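Local structure of YHR177W (4M8B) at residues G117-T122 against Y146-I151. The protein probably regulates transcription in yeast by binding DNA through its WOPR domain, of the Gti1/Pac2 family, the part of the longer protein present here. Numbering follows the deposited sequence.
Sequences GLLKKT and YTEKDI
The phenol ring of Tyr146 lies over Leu119, its partner in the neighbouring strand, with one face turned to the leucine. Leu119 CB makes a CH-pi contact there, 3.8 Å from the ring centroid and displaced toward the rim, while Leu119 CD1 closes on Tyr146 CE2 at 3.5 Å. CG of Tyr146 stands between its own backbone N and carbonyl carbon (chi1 60°), and from there the ring extends across the opposing strand. Lys121 meets the same ring from further along that strand: its aliphatic chain crosses the tyrosine at about a right angle, Lys121 CD lying 3.5 Å from Tyr146 CE1. The ammonium group goes on to the carbonyl oxygen of Ile13, and Tyr12 adds an edge-to-face ring contact to Tyr146.

Beneath the ring runs the end of an antiparallel hairpin, strands 113-128 and 137-147, within the antiparallel sheet of the WOPR domain. Leu119 and Tyr146 form a hydrogen-bonded pair, with Leu119 N donating to Tyr146 O at 2.7 Å and Tyr146 N returning a bond to Leu119 O. Leu118 and Thr147 follow as a non-hydrogen-bonded pair on the other face of the sheet.

Where strand gives way to helix 148-153, Gly117 O receives Glu148 N at 3.1 Å, a fairly straight bond (161° at the hydrogen), and a weak one from Thr147 OG1. Glu148 CG packs 3.7 Å from Leu119 CD1, the two side chains crossing nearly perpendicularly, and OE1 reaches a long, weak ion pair with Arg84.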
ATOM      1  N   GLY C 117      -0.894 -15.722  -0.211  1.00 49.47           N
ATOM      2  CA  GLY C 117      -0.483 -15.189   1.072  1.00 40.34           C
ATOM      3  C   GLY C 117       0.032 -13.769   0.937  1.00 44.76           C
ATOM      4  O   GLY C 117       0.074 -13.018   1.912  1.00 50.42           O
ATOM      5  N   LEU C 118       0.429 -13.404  -0.277  1.00 41.79           N
ATOM      6  CA  LEU C 118       0.853 -12.038  -0.558  1.00 37.82           C
ATOM      7  C   LEU C 118      -0.353 -11.107  -0.476  1.00 38.21           C
ATOM      8  O   LEU C 118      -1.457 -11.468  -0.887  1.00 34.50           O
ATOM      9  CB  LEU C 118       1.495 -11.943  -1.941  1.00 31.02           C
ATOM     10  CG  LEU C 118       2.002 -10.554  -2.338  1.00 41.20           C
ATOM     11  CD1 LEU C 118       3.204 -10.162  -1.494  1.00 21.98           C
ATOM     12  CD2 LEU C 118       2.333 -10.485  -3.824  1.00 20.36           C
ATOM     13  N   LEU C 119      -0.139  -9.914   0.064  1.00 30.22           N
ATOM     14  CA  LEU C 119      -1.219  -8.958   0.262  1.00 26.90           C
ATOM     15  C   LEU C 119      -0.807  -7.548  -0.153  1.00 27.74           C
ATOM     16  O   LEU C 119       0.372  -7.196  -0.115  1.00 28.97           O
ATOM     17  CB  LEU C 119      -1.660  -8.960   1.728  1.00 33.39           C
ATOM     18  CG  LEU C 119      -2.331 -10.230   2.251  1.00 35.59           C
ATOM     19  CD1 LEU C 119      -2.260 -10.286   3.766  1.00 31.57           C
ATOM     20  CD2 LEU C 119      -3.775 -10.284   1.792  1.00 28.08           C
ATOM     21  N   LYS C 120      -1.789  -6.744  -0.549  1.00 24.51           N
ATOM     22  CA  LYS C 120      -1.557  -5.342  -0.875  1.00 18.35           C
ATOM     23  C   LYS C 120      -2.608  -4.469  -0.205  1.00 22.08           C
ATOM     24  O   LYS C 120      -3.798  -4.791  -0.228  1.00 33.31           O
ATOM     25  CB  LYS C 120      -1.575  -5.125  -2.394  1.00 21.76           C
ATOM     26  CG  LYS C 120      -1.863  -3.689  -2.819  1.00 22.98           C
ATOM     27  CD  LYS C 120      -1.643  -3.481  -4.316  1.00 20.34           C
ATOM     28  CE  LYS C 120      -2.545  -4.374  -5.150  1.00 30.06           C
ATOM     29  NZ  LYS C 120      -2.341  -4.154  -6.612  1.00 21.78           N
ATOM     30  N   LYS C 121      -2.167  -3.374   0.404  1.00 18.68           N
ATOM     31  CA  LYS C 121      -3.095  -2.397   0.964  1.00 28.22           C
ATOM     32  C   LYS C 121      -2.804  -1.018   0.385  1.00 26.24           C
ATOM     33  O   LYS C 121      -1.648  -0.661   0.164  1.00 28.82           O
ATOM     34  CB  LYS C 121      -3.040  -2.390   2.496  1.00 16.76           C
ATOM     35  CG  LYS C 121      -1.753  -1.861   3.088  1.00 29.11           C
ATOM     36  CD  LYS C 121      -1.597  -2.325   4.531  1.00 28.39           C
ATOM     37  CE  LYS C 121      -2.856  -2.071   5.330  1.00 34.75           C
ATOM     38  NZ  LYS C 121      -2.744  -2.606   6.717  1.00 46.92           N
ATOM     39  N   THR C 122      -3.858  -0.253   0.125  1.00 19.70           N
ATOM     40  CA  THR C 122      -3.715   1.027  -0.555  1.00 29.36           C
ATOM     41  C   THR C 122      -4.389   2.138   0.232  1.00 26.36           C
ATOM     42  O   THR C 122      -5.315   1.894   1.003  1.00 37.66           O
ATOM     43  CB  THR C 122      -4.316   0.987  -1.979  1.00 38.68           C
ATOM     44  OG1 THR C 122      -5.722   0.721  -1.899  1.00 37.17           O
ATOM     45  CG2 THR C 122      -3.646  -0.093  -2.815  1.00 24.24           C
ATOM     46  N   TYR C 146       2.844  -6.872   1.539  1.00 19.82           N
ATOM     47  CA  TYR C 146       3.225  -7.657   2.702  1.00 34.75           C
ATOM     48  C   TYR C 146       2.616  -9.044   2.592  1.00 35.78           C
ATOM     49  O   TYR C 146       1.963  -9.364   1.599  1.00 39.26           O
ATOM     50  CB  TYR C 146       2.777  -6.965   3.991  1.00 22.82           C
ATOM     51  CG  TYR C 146       1.285  -6.755   4.093  1.00 33.18           C
ATOM     52  CD1 TYR C 146       0.655  -5.758   3.363  1.00 30.28           C
ATOM     53  CD2 TYR C 146       0.509  -7.545   4.928  1.00 30.16           C
ATOM     54  CE1 TYR C 146      -0.707  -5.561   3.453  1.00 26.98           C
ATOM     55  CE2 TYR C 146      -0.855  -7.353   5.027  1.00 35.09           C
ATOM     56  CZ  TYR C 146      -1.456  -6.359   4.289  1.00 38.72           C
ATOM     57  OH  TYR C 146      -2.812  -6.164   4.383  1.00 41.51           O
ATOM     58  N   THR C 147       2.833  -9.872   3.606  1.00 40.77           N
ATOM     59  CA  THR C 147       2.314 -11.232   3.578  1.00 44.81           C
ATOM     60  C   THR C 147       1.771 -11.645   4.937  1.00 39.88           C
ATOM     61  O   THR C 147       2.224 -11.149   5.968  1.00 47.54           O
ATOM     62  CB  THR C 147       3.393 -12.233   3.126  1.00 28.07           C
ATOM     63  OG1 THR C 147       2.825 -13.545   3.034  1.00 72.27           O
ATOM     64  CG2 THR C 147       4.543 -12.251   4.117  1.00 39.64           C
ATOM     65  N   GLU C 148       0.788 -12.543   4.922  1.00 48.38           N
ATOM     66  CA  GLU C 148       0.186 -13.070   6.142  1.00 58.17           C
ATOM     67  C   GLU C 148       1.271 -13.578   7.085  1.00 49.73           C
ATOM     68  O   GLU C 148       1.236 -13.321   8.287  1.00 40.00           O
ATOM     69  CB  GLU C 148      -0.790 -14.200   5.797  1.00 55.57           C
ATOM     70  CG  GLU C 148      -1.804 -13.837   4.711  1.00 68.42           C
ATOM     71  CD  GLU C 148      -2.610 -15.032   4.223  1.00 81.56           C
ATOM     72  OE1 GLU C 148      -3.471 -14.848   3.335  1.00 81.69           O
ATOM     73  OE2 GLU C 148      -2.382 -16.154   4.723  1.00 89.49           O
ATOM     74  N   LYS C 149       2.240 -14.284   6.513  1.00 53.98           N
ATOM     75  CA  LYS C 149       3.373 -14.832   7.249  1.00 46.44           C
ATOM     76  C   LYS C 149       4.103 -13.757   8.051  1.00 59.19           C
ATOM     77  O   LYS C 149       4.490 -13.983   9.197  1.00 67.25           O
ATOM     78  CB  LYS C 149       4.339 -15.501   6.266  1.00 63.25           C
ATOM     79  CG  LYS C 149       5.373 -16.416   6.896  1.00 75.45           C
ATOM     80  CD  LYS C 149       6.190 -17.104   5.812  1.00 79.98           C
ATOM     81  CE  LYS C 149       7.089 -18.189   6.378  1.00 93.50           C
ATOM     82  NZ  LYS C 149       7.834 -18.890   5.294  1.00 95.11           N
ATOM     83  N   ASP C 150       4.281 -12.587   7.444  1.00 62.39           N
ATOM     84  CA  ASP C 150       4.983 -11.481   8.090  1.00 64.22           C
ATOM     85  C   ASP C 150       4.156 -10.834   9.200  1.00 58.24           C
ATOM     86  O   ASP C 150       4.676 -10.050   9.995  1.00 59.97           O
ATOM     87  CB  ASP C 150       5.400 -10.429   7.056  1.00 60.73           C
ATOM     88  CG  ASP C 150       6.598 -10.862   6.229  1.00 61.63           C
ATOM     89  OD1 ASP C 150       6.764 -12.078   5.998  1.00 80.70           O
ATOM     90  OD2 ASP C 150       7.382  -9.984   5.812  1.00 67.28           O
ATOM     91  N   ILE C 151       2.868 -11.164   9.246  1.00 56.16           N
ATOM     92  CA  ILE C 151       1.988 -10.676  10.305  1.00 76.74           C
ATOM     93  C   ILE C 151       2.148 -11.531  11.565  1.00 80.39           C
ATOM     94  O   ILE C 151       2.076 -11.026  12.687  1.00 65.07           O
ATOM     95  CB  ILE C 151       0.511 -10.672   9.859  1.00 62.83           C
ATOM     96  CG1 ILE C 151       0.341  -9.849   8.581  1.00 52.36           C
ATOM     97  CG2 ILE C 151      -0.386 -10.140  10.967  1.00 52.84           C
ATOM     98  CD1 ILE C 151       0.692  -8.380   8.742  1.00 46.30           C
TER